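Local coordinates for 2-dehydropantoate 2-reductase, putative (Enterococcus faecalis, PDB 2EW2), which probably catalyses the NADPH-dependent reduction of 2-dehydropantoate (ketopantoate) to (R)-pantoate, a step on the route to pantothenate, at residues 66-69 with 70-74; 93-96 with 97-100; 120-123 with 124-127; 159-162 with 163-167. All coordinates share one frame; numbering follows the deposited sequence. Where two conformers were deposited one is given.

Interaction 1: residues 66-69 with 70-74; sequences EEID and HQNEQ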
loop_
_atom_site.group_PDB
_atom_site.type_symbol
_atom_site.label_atom_id
_atom_site.label_comp_id
_atom_site.label_asym_id
_atom_site.label_seq_id
_atom_site.Cartn_x
_atom_site.Cartn_y
_atom_site.Cartn_z
ATOM N N GLU B 66 25.253 -7.470 -29.069
ATOM C CA GLU B 66 25.182 -6.508 -30.171
ATOM C C GLU B 66 25.828 -7.000 -31.472
ATOM O O GLU B 66 25.515 -6.487 -32.543
ATOM C CB GLU B 66 25.732 -5.126 -29.757
ATOM C CG GLU B 66 27.161 -5.121 -29.217
ATOM C CD GLU B 66 27.243 -5.170 -27.685
ATOM O OE1 GLU B 66 28.183 -4.538 -27.136
ATOM O OE2 GLU B 66 26.387 -5.823 -27.026
ATOM N N GLU B 67 26.712 -7.996 -31.364
ATOM C CA GLU B 67 27.400 -8.609 -32.507
ATOM C C GLU B 67 26.549 -9.614 -33.279
ATOM O O GLU B 67 26.861 -9.953 -34.422
ATOM C CB GLU B 67 28.627 -9.369 -32.021
ATOM C CG GLU B 67 29.843 -8.524 -31.819
ATOM C CD GLU B 67 31.038 -9.349 -31.367
ATOM O OE1 GLU B 67 32.155 -9.087 -31.884
ATOM O OE2 GLU B 67 30.868 -10.241 -30.501
ATOM N N ILE B 68 25.500 -10.121 -32.643
ATOM C CA ILE B 68 24.713 -11.212 -33.211
ATOM C C ILE B 68 23.923 -10.749 -34.436
ATOM O O ILE B 68 23.246 -9.727 -34.403
ATOM C CB ILE B 68 23.768 -11.845 -32.142
ATOM C CG1 ILE B 68 24.573 -12.382 -30.946
ATOM C CG2 ILE B 68 22.868 -12.929 -32.752
ATOM C CD1 ILE B 68 25.464 -13.596 -31.271
ATOM N N ASP B 69 24.013 -11.505 -35.519
ATOM C CA ASP B 69 23.213 -11.226 -36.698
ATOM C C ASP B 69 22.850 -12.511 -37.419
ATOM O O ASP B 69 23.125 -13.614 -36.919
ATOM C CB ASP B 69 23.918 -10.226 -37.640
ATOM C CG ASP B 69 25.271 -10.724 -38.142
ATOM O OD1 ASP B 69 25.487 -11.949 -38.295
ATOM O OD2 ASP B 69 26.125 -9.857 -38.406
ATOM N N HIS B 70 22.247 -12.378 -38.597
ATOM C CA HIS B 70 21.767 -13.544 -39.324
ATOM C C HIS B 70 22.868 -14.388 -39.968
ATOM O O HIS B 70 22.592 -15.414 -40.588
ATOM C CB HIS B 70 20.621 -13.176 -40.282
ATOM C CG HIS B 70 19.287 -13.135 -39.608
ATOM N ND1 HIS B 70 18.882 -12.075 -38.827
ATOM C CD2 HIS B 70 18.290 -14.051 -39.548
ATOM C CE1 HIS B 70 17.678 -12.324 -38.341
ATOM N NE2 HIS B 70 17.298 -13.520 -38.757
ATOM N N GLN B 71 24.122 -14.006 -39.749
ATOM C CA GLN B 71 25.227 -14.900 -40.093
ATOM C C GLN B 71 25.611 -15.830 -38.940
ATOM O O GLN B 71 26.402 -16.755 -39.118
ATOM C CB GLN B 71 26.422 -14.106 -40.616
ATOM C CG GLN B 71 26.066 -13.387 -41.933
ATOM C CD GLN B 71 27.277 -12.915 -42.685
ATOM O OE1 GLN B 71 28.386 -13.403 -42.470
ATOM N NE2 GLN B 71 27.076 -11.958 -43.585
ATOM N N ASN B 72 25.033 -15.587 -37.761
ATOM C CA ASN B 72 25.197 -16.508 -36.643
ATOM C C ASN B 72 24.386 -17.781 -36.813
ATOM O O ASN B 72 23.398 -17.797 -37.539
ATOM C CB ASN B 72 24.860 -15.824 -35.320
ATOM C CG ASN B 72 25.968 -14.921 -34.849
ATOM O OD1 ASN B 72 26.962 -15.384 -34.281
ATOM N ND2 ASN B 72 25.824 -13.632 -35.098
ATOM N N GLU B 73 24.821 -18.841 -36.140
ATOM C CA GLU B 73 24.167 -20.141 -36.208
ATOM C C GLU B 73 22.787 -20.057 -35.583
ATOM O O GLU B 73 22.592 -19.328 -34.617
ATOM C CB GLU B 73 24.979 -21.190 -35.436
ATOM C CG GLU B 73 26.335 -21.520 -36.049
ATOM C CD GLU B 73 26.285 -22.756 -36.929
ATOM O OE1 GLU B 73 26.169 -23.884 -36.381
ATOM O OE2 GLU B 73 26.367 -22.603 -38.169
ATOM N N GLN B 74 21.835 -20.800 -36.146
ATOM C CA GLN B 74 20.507 -20.949 -35.545
ATOM C C GLN B 74 20.564 -22.165 -34.641
ATOM O O GLN B 74 21.138 -23.193 -35.012
ATOM C CB GLN B 74 19.448 -21.131 -36.636
ATOM C CG GLN B 74 19.354 -19.945 -37.598
ATOM C CD GLN B 74 18.300 -20.140 -38.683
ATOM O OE1 GLN B 74 18.203 -21.217 -39.290
ATOM N NE2 GLN B 74 17.494 -19.096 -38.923
#

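Interaction 2: residues 93-96 with 97-100; sequences AIQP and MITE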
loop_
_atom_site.group_PDB
_atom_site.type_symbol
_atom_site.label_atom_id
_atom_site.label_comp_id
_atom_site.label_asym_id
_atom_site.label_seq_id
_atom_site.Cartn_x
_atom_site.Cartn_y
_atom_site.Cartn_z
ATOM N N ALA B 93 18.344 -9.078 -28.922
ATOM C CA ALA B 93 19.617 -9.165 -29.640
ATOM C C ALA B 93 19.918 -10.534 -30.252
ATOM O O ALA B 93 20.567 -10.619 -31.304
ATOM C CB ALA B 93 20.766 -8.741 -28.718
ATOM N N ILE B 94 19.480 -11.612 -29.594
ATOM C CA ILE B 94 19.816 -12.954 -30.087
ATOM C C ILE B 94 18.747 -13.592 -30.967
ATOM O O ILE B 94 18.940 -14.691 -31.457
ATOM C CB ILE B 94 20.295 -13.905 -28.961
ATOM C CG1 ILE B 94 19.158 -14.238 -27.992
ATOM C CG2 ILE B 94 21.459 -13.269 -28.217
ATOM C CD1 ILE B 94 19.621 -15.247 -26.878
ATOM N N GLN B 95 17.648 -12.871 -31.202
ATOM C CA GLN B 95 16.646 -13.256 -32.204
ATOM C C GLN B 95 17.171 -13.885 -33.501
ATOM O O GLN B 95 16.591 -14.866 -33.952
ATOM C CB GLN B 95 15.755 -12.074 -32.578
ATOM C CG GLN B 95 14.624 -11.875 -31.613
ATOM C CD GLN B 95 13.643 -10.845 -32.110
ATOM O OE1 GLN B 95 12.514 -11.181 -32.449
ATOM N NE2 GLN B 95 14.070 -9.584 -32.155
ATOM N N PRO B 96 18.243 -13.326 -34.113
ATOM C CA PRO B 96 18.747 -14.001 -35.327
ATOM C C PRO B 96 19.093 -15.493 -35.151
ATOM O O PRO B 96 19.167 -16.230 -36.141
ATOM C CB PRO B 96 20.006 -13.191 -35.694
ATOM C CG PRO B 96 19.772 -11.844 -35.088
ATOM C CD PRO B 96 19.013 -12.106 -33.813
HETATM N N MSE B 97 19.264 -15.946 -33.907
HETATM C CA MSE B 97 19.627 -17.342 -33.660
HETATM C C MSE B 97 18.416 -18.215 -33.388
HETATM O O MSE B 97 18.547 -19.427 -33.218
HETATM C CB MSE B 97 20.635 -17.453 -32.505
HETATM C CG MSE B 97 21.902 -16.670 -32.766
HETATM SE SE MSE B 97 23.116 -16.765 -31.218
HETATM C CE MSE B 97 23.972 -18.494 -31.593
ATOM N N ILE B 98 17.245 -17.588 -33.371
ATOM C CA ILE B 98 15.999 -18.265 -33.047
ATOM C C ILE B 98 15.222 -18.597 -34.326
ATOM O O ILE B 98 15.081 -17.748 -35.204
ATOM C CB ILE B 98 15.103 -17.385 -32.106
ATOM C CG1 ILE B 98 15.838 -17.086 -30.796
ATOM C CG2 ILE B 98 13.748 -18.060 -31.827
ATOM C CD1 ILE B 98 15.187 -15.976 -29.931
ATOM N N THR B 99 14.748 -19.834 -34.426
ATOM C CA THR B 99 13.745 -20.207 -35.430
ATOM C C THR B 99 12.485 -20.658 -34.698
ATOM O O THR B 99 12.452 -20.693 -33.449
ATOM C CB THR B 99 14.218 -21.366 -36.342
ATOM O OG1 THR B 99 14.151 -22.617 -35.636
ATOM C CG2 THR B 99 15.636 -21.140 -36.848
ATOM N N GLU B 100 11.476 -21.056 -35.481
ATOM C CA GLU B 100 10.246 -21.645 -34.975
ATOM C C GLU B 100 10.505 -22.895 -34.150
ATOM O O GLU B 100 9.678 -23.254 -33.325
ATOM C CB GLU B 100 9.314 -22.015 -36.145
ATOM C CG GLU B 100 10.084 -22.449 -37.409
ATOM C CD GLU B 100 9.260 -23.283 -38.360
ATOM O OE1 GLU B 100 8.024 -23.081 -38.427
ATOM O OE2 GLU B 100 9.864 -24.152 -39.039
HETATM O O HOH W 1 16.777 -17.124 -37.239
#

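Interaction 3: residues 120-123 with 124-127; sequences YVPK and ENIL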
loop_
_atom_site.group_PDB
_atom_site.type_symbol
_atom_site.label_atom_id
_atom_site.label_comp_id
_atom_site.label_asym_id
_atom_site.label_seq_id
_atom_site.Cartn_x
_atom_site.Cartn_y
_atom_site.Cartn_z
ATOM N N TYR B 120 9.967 -13.416 -28.196
ATOM C CA TYR B 120 11.113 -13.749 -29.031
ATOM C C TYR B 120 11.162 -15.219 -29.421
ATOM O O TYR B 120 11.710 -15.568 -30.460
ATOM C CB TYR B 120 12.407 -13.324 -28.323
ATOM C CG TYR B 120 12.378 -11.867 -27.924
ATOM C CD1 TYR B 120 12.382 -11.484 -26.583
ATOM C CD2 TYR B 120 12.283 -10.869 -28.892
ATOM C CE1 TYR B 120 12.353 -10.135 -26.220
ATOM C CE2 TYR B 120 12.218 -9.526 -28.540
ATOM C CZ TYR B 120 12.262 -9.168 -27.203
ATOM O OH TYR B 120 12.225 -7.831 -26.858
ATOM N N VAL B 121 10.583 -16.066 -28.573
ATOM C CA VAL B 121 10.569 -17.511 -28.747
ATOM C C VAL B 121 9.103 -17.910 -28.727
ATOM O O VAL B 121 8.335 -17.365 -27.924
ATOM C CB VAL B 121 11.333 -18.232 -27.581
ATOM C CG1 VAL B 121 11.347 -19.742 -27.768
ATOM C CG2 VAL B 121 12.784 -17.706 -27.442
ATOM N N PRO B 122 8.693 -18.859 -29.596
ATOM C CA PRO B 122 7.294 -19.273 -29.554
ATOM C C PRO B 122 6.901 -19.723 -28.142
ATOM O O PRO B 122 7.660 -20.448 -27.503
ATOM C CB PRO B 122 7.258 -20.475 -30.510
ATOM C CG PRO B 122 8.414 -20.267 -31.435
ATOM C CD PRO B 122 9.464 -19.602 -30.619
ATOM N N LYS B 123 5.725 -19.307 -27.667
ATOM C CA LYS B 123 5.286 -19.614 -26.288
ATOM C C LYS B 123 5.252 -21.114 -25.986
ATOM O O LYS B 123 5.468 -21.528 -24.845
ATOM C CB LYS B 123 3.921 -18.961 -25.983
ATOM C CG LYS B 123 3.480 -19.020 -24.505
ATOM C CD LYS B 123 2.064 -18.427 -24.286
ATOM C CE LYS B 123 1.794 -18.134 -22.796
ATOM N NZ LYS B 123 0.588 -17.282 -22.569
ATOM N N GLU B 124 5.016 -21.926 -27.019
ATOM C CA GLU B 124 4.944 -23.389 -26.869
ATOM C C GLU B 124 6.300 -24.027 -26.554
ATOM O O GLU B 124 6.369 -25.183 -26.095
ATOM C CB GLU B 124 4.392 -24.018 -28.164
ATOM C CG GLU B 124 2.955 -23.631 -28.517
ATOM C CD GLU B 124 2.849 -22.335 -29.299
ATOM O OE1 GLU B 124 3.891 -21.776 -29.733
ATOM O OE2 GLU B 124 1.702 -21.879 -29.483
ATOM N N ASN B 125 7.364 -23.268 -26.820
ATOM C CA ASN B 125 8.742 -23.757 -26.758
ATOM C C ASN B 125 9.484 -23.253 -25.531
ATOM O O ASN B 125 10.705 -23.269 -25.490
ATOM C CB ASN B 125 9.543 -23.306 -28.004
ATOM C CG ASN B 125 9.000 -23.856 -29.317
ATOM O OD1 ASN B 125 7.979 -24.544 -29.352
ATOM N ND2 ASN B 125 9.682 -23.516 -30.419
ATOM N N ILE B 126 8.755 -22.787 -24.528
ATOM C CA ILE B 126 9.405 -22.283 -23.332
ATOM C C ILE B 126 9.404 -23.318 -22.211
ATOM O O ILE B 126 8.343 -23.847 -21.829
ATOM C CB ILE B 126 8.765 -20.948 -22.860
ATOM C CG1 ILE B 126 8.865 -19.897 -23.983
ATOM C CG2 ILE B 126 9.468 -20.438 -21.572
ATOM C CD1 ILE B 126 8.029 -18.669 -23.702
ATOM N N LEU B 127 10.598 -23.585 -21.691
ATOM C CA LEU B 127 10.792 -24.480 -20.538
ATOM C C LEU B 127 11.278 -23.658 -19.358
ATOM O O LEU B 127 11.964 -22.639 -19.537
ATOM C CB LEU B 127 11.860 -25.545 -20.847
ATOM C CG LEU B 127 11.880 -26.214 -22.231
ATOM C CD1 LEU B 127 13.074 -27.171 -22.400
ATOM C CD2 LEU B 127 10.584 -26.924 -22.487
#

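Interaction 4: residues 159-162 with 163-167; sequences SGKK and FALEV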
loop_
_atom_site.group_PDB
_atom_site.type_symbol
_atom_site.label_atom_id
_atom_site.label_comp_id
_atom_site.label_asym_id
_atom_site.label_seq_id
_atom_site.Cartn_x
_atom_site.Cartn_y
_atom_site.Cartn_z
ATOM N N SER B 159 2.520 -28.909 -25.277
ATOM C CA SER B 159 3.221 -29.303 -26.518
ATOM C C SER B 159 4.727 -29.391 -26.391
ATOM O O SER B 159 5.389 -30.006 -27.249
ATOM C CB SER B 159 2.929 -28.305 -27.646
ATOM O OG SER B 159 1.607 -28.513 -28.121
ATOM N N GLY B 160 5.279 -28.738 -25.364
ATOM C CA GLY B 160 6.735 -28.763 -25.153
ATOM C C GLY B 160 7.277 -29.993 -24.438
ATOM O O GLY B 160 8.472 -30.078 -24.175
ATOM N N LYS B 161 6.413 -30.953 -24.124
ATOM C CA LYS B 161 6.810 -32.089 -23.271
ATOM C C LYS B 161 7.871 -32.981 -23.893
ATOM O O LYS B 161 8.839 -33.351 -23.213
ATOM C CB LYS B 161 5.609 -32.931 -22.873
ATOM C CG LYS B 161 5.965 -34.244 -22.127
ATOM C CD LYS B 161 6.540 -33.963 -20.746
ATOM C CE LYS B 161 6.775 -35.236 -19.939
ATOM N NZ LYS B 161 5.479 -35.816 -19.470
ATOM N N LYS B 162 7.679 -33.345 -25.168
ATOM C CA LYS B 162 8.613 -34.254 -25.842
ATOM C C LYS B 162 10.014 -33.646 -25.885
ATOM O O LYS B 162 11.005 -34.312 -25.566
ATOM C CB LYS B 162 8.114 -34.595 -27.252
ATOM C CG LYS B 162 8.920 -35.704 -27.962
ATOM C CD LYS B 162 8.430 -35.873 -29.414
ATOM C CE LYS B 162 9.244 -36.936 -30.173
ATOM N NZ LYS B 162 8.956 -36.908 -31.659
ATOM N N PHE B 163 10.101 -32.377 -26.267
ATOM C CA PHE B 163 11.391 -31.715 -26.306
ATOM C C PHE B 163 12.018 -31.506 -24.935
ATOM O O PHE B 163 13.232 -31.636 -24.796
ATOM C CB PHE B 163 11.335 -30.390 -27.059
ATOM C CG PHE B 163 12.694 -29.860 -27.415
ATOM C CD1 PHE B 163 13.352 -30.310 -28.555
ATOM C CD2 PHE B 163 13.333 -28.929 -26.598
ATOM C CE1 PHE B 163 14.624 -29.821 -28.875
ATOM C CE2 PHE B 163 14.599 -28.438 -26.914
ATOM C CZ PHE B 163 15.241 -28.877 -28.040
ATOM N N ALA B 164 11.206 -31.204 -23.924
ATOM C CA ALA B 164 11.709 -31.145 -22.548
ATOM C C ALA B 164 12.421 -32.462 -22.180
ATOM O O ALA B 164 13.501 -32.446 -21.583
ATOM C CB ALA B 164 10.561 -30.866 -21.560
ATOM N N LEU B 165 11.803 -33.592 -22.544
ATOM C CA LEU B 165 12.372 -34.912 -22.272
ATOM C C LEU B 165 13.697 -35.111 -23.004
ATOM O O LEU B 165 14.637 -35.703 -22.449
ATOM C CB LEU B 165 11.355 -36.022 -22.598
ATOM C CG LEU B 165 10.146 -36.105 -21.648
ATOM C CD1 LEU B 165 9.198 -37.230 -22.067
ATOM C CD2 LEU B 165 10.580 -36.315 -20.220
ATOM N N GLU B 166 13.766 -34.592 -24.227
ATOM C CA GLU B 166 14.977 -34.622 -25.045
ATOM C C GLU B 166 16.117 -33.794 -24.439
ATOM O O GLU B 166 17.281 -34.197 -24.476
ATOM C CB GLU B 166 14.649 -34.169 -26.475
ATOM C CG GLU B 166 13.957 -35.277 -27.291
ATOM C CD GLU B 166 13.230 -34.786 -28.545
ATOM O OE1 GLU B 166 13.426 -33.621 -28.972
ATOM O OE2 GLU B 166 12.446 -35.589 -29.108
ATOM N N VAL B 167 15.770 -32.635 -23.880
ATOM C CA VAL B 167 16.718 -31.800 -23.133
ATOM C C VAL B 167 17.240 -32.525 -21.889
ATOM O O VAL B 167 18.433 -32.498 -21.646
ATOM C CB VAL B 167 16.109 -30.443 -22.730
ATOM C CG1 VAL B 167 17.053 -29.675 -21.782
ATOM C CG2 VAL B 167 15.802 -29.612 -23.982
HETATM O O HOH W 2 7.985 -30.885 -27.701
#

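Interaction 1: residues 66-69 with 70-74
Asn72 and Asp69 make the close side of this turn, where the backbone N of Asn72 reaches Asp69 O at 2.9 Å. A further bond from Asn72 ND2 to Asp69 O is doubtful, because ND2 as placed also comes to 2.8 Å from Asp69 N, another donor, which leaves the O and N ends of that amide uncertain. Ile68 closes the packed side: Ile68 CD1 packs against the end of the Asn72 amide, 3.8 Å from both OD1 and ND2, the two side chains crossing at about a right angle, and both residues also touch Phe63. Residues 69-72 form a type I beta turn in the loop between strands 62-63 and 77-80 of the Rossmann-type domain. The first residue of the turn also uses its side chain: Asp69 OD1 accepts the backbone N of Gln71 at 2.9 Å, an Asx turn in which the donor stands above the carboxylate plane. Asp69 CG lies between the backbone N and the carbonyl carbon (chi1 60°), which brings OD1 to the backbone N of Gln71. The other side is open. Gln71 CB touches Asp69 OD1 at 3.3 Å, while the rest of its extended chain runs outward at the exposed surface.

Interaction 2: residues 93-96 with 97-100
Ile98 and Gln95 meet in a short 3-10 turn that follows helix 84-94 of the Rossmann domain and leads toward strand 103-106. Two successive i to i+3 backbone bonds make this turn: Met97 N to Ile94 O at 2.8 Å and Ile98 N to Gln95 O at 2.9 Å. The side chain of Ile98 folds back along the same turn. Its CB lies 3.5 Å from Gln95 O, and CG1 stays beside that oxygen while also nearing Ile94 O. With CG1 beside the backbone N and opposite the carbonyl carbon (chi1 -60°), the tip of the longer branch, Ile98 CD1, comes to 3.8 Å from Gln95 CA; elsewhere Ile98 packs on Ile78 of strand 77-80. Met97, a selenomethionine, sets CB 3.4 Å from Ile94 O, but its chain then leads away from residues 93-96. It bends about the CG-SE bond and touches Ile32 of strand 28-32, against which Ile94 also packs. Pro96 has no N-H to give the helix, and its CB and CD both lie near Met97 N. A single water spans the last turn, donating to Pro96 O at 2.8 Å and to Ile98 O at 2.7 Å.

Interaction 3: residues 120-123 with 124-127
The flat amide of Asn125 meets the puckered ring of Pro122, the two side chains crossing at a slant. Amide nitrogen ND2 of Asn125 lies closest to the proline, 3.6 Å from Pro122 CG, with CB and CD a little farther off. ND2 itself is bonded elsewhere, to Thr102 O and Glu100 O, and these two carbonyls hold the amide beside the ring. On the same proline, CB also meets the carboxylate of Glu124, OE1 standing at 3.7 Å; the glutamate chain bends at chi2 (86°), which curls its end back toward Pro122. The backbone here makes a tight turn, Asn125 N giving its hydrogen to Pro122 O at 2.9 Å. The turn delivers the chain from the loop after helix 114-117 into strand 126-131, which runs parallel to strand 103-106 in the large sheet of the Rossmann domain. Val121 and Ile126 supply the apolar contacts, and both rest on Val104 of the neighbouring strand. CG1 of Val121, opposite the backbone N (chi1 -179°), comes to 4.0 Å from Asn125 CB. Ile126 reaches back over the turn, its CG1 3.8 Å from Pro122 O and its CD1 3.9 Å from Lys123 CA.

Interaction 4: residues 159-162 with 163-167
Gly160 O accepts the backbone N of Ala164 at 3.0 Å, and this bond opens the regular i to i+4 pattern of helix 161-173. The helix is the crossover of a beta-alpha-beta unit, linking strand 151-155 to strand 178-180. The next two rungs follow in order: Leu165 N to Lys161 O, and Glu166 N to Lys162 O at 3.1 Å. One residue earlier, a water does the bridging, donating to Ser159 O and accepting from Phe163 N at 3.0 Å; it extends the bonding into the first turn. The side chains sort themselves around the helix. Ala164 faces the sheet, resting on Leu153 and Leu127, and its CB lies 3.4 Å from both Gly160 O and Lys161 O. The ring of Phe163 is stacked with that of Tyr103. Two pairs of side chains meet one turn apart. In the first, Lys162 is fully extended and, in one of two conformers of Glu166, OE2 of the glutamate lies beside the lysine's CG and CE, an approach that remains doubtful for that reason. Lys162 NZ and Glu166 OE2 are 4.5 Å apart in that conformer, beyond a salt bridge, so any attraction is probably weak. The second pair is Lys161 and Leu165. The ammonium end of Lys161 makes a cation-pi contact with Tyr180, while the bend of its chain at chi2 (68°) brings Lys161 CE to 3.8 Å from Leu165 CD1.

Along the chain the four contacts come in series, from interaction 1 to interaction 4, with none nested in another. Interactions 1 and 2 have centres about 8 Å apart and touch, Pro96 packing on His70 and Thr99 on Gln74. Interaction 3 lies about 12 Å from both interaction 2 and interaction 4 between centres; Gln95 packs on Tyr120, and Leu127 on Ala164 and Val167. Interactions 1 and 4, about 26 Å apart between centres, do not touch. All four border the large mixed sheet of the Rossmann domain: 1 in a strand-to-strand loop, 2 following helix 84-94, 3 leading into strand 126-131 and 4 starting helix 161-173, away from the magnesium-binding residue Glu311.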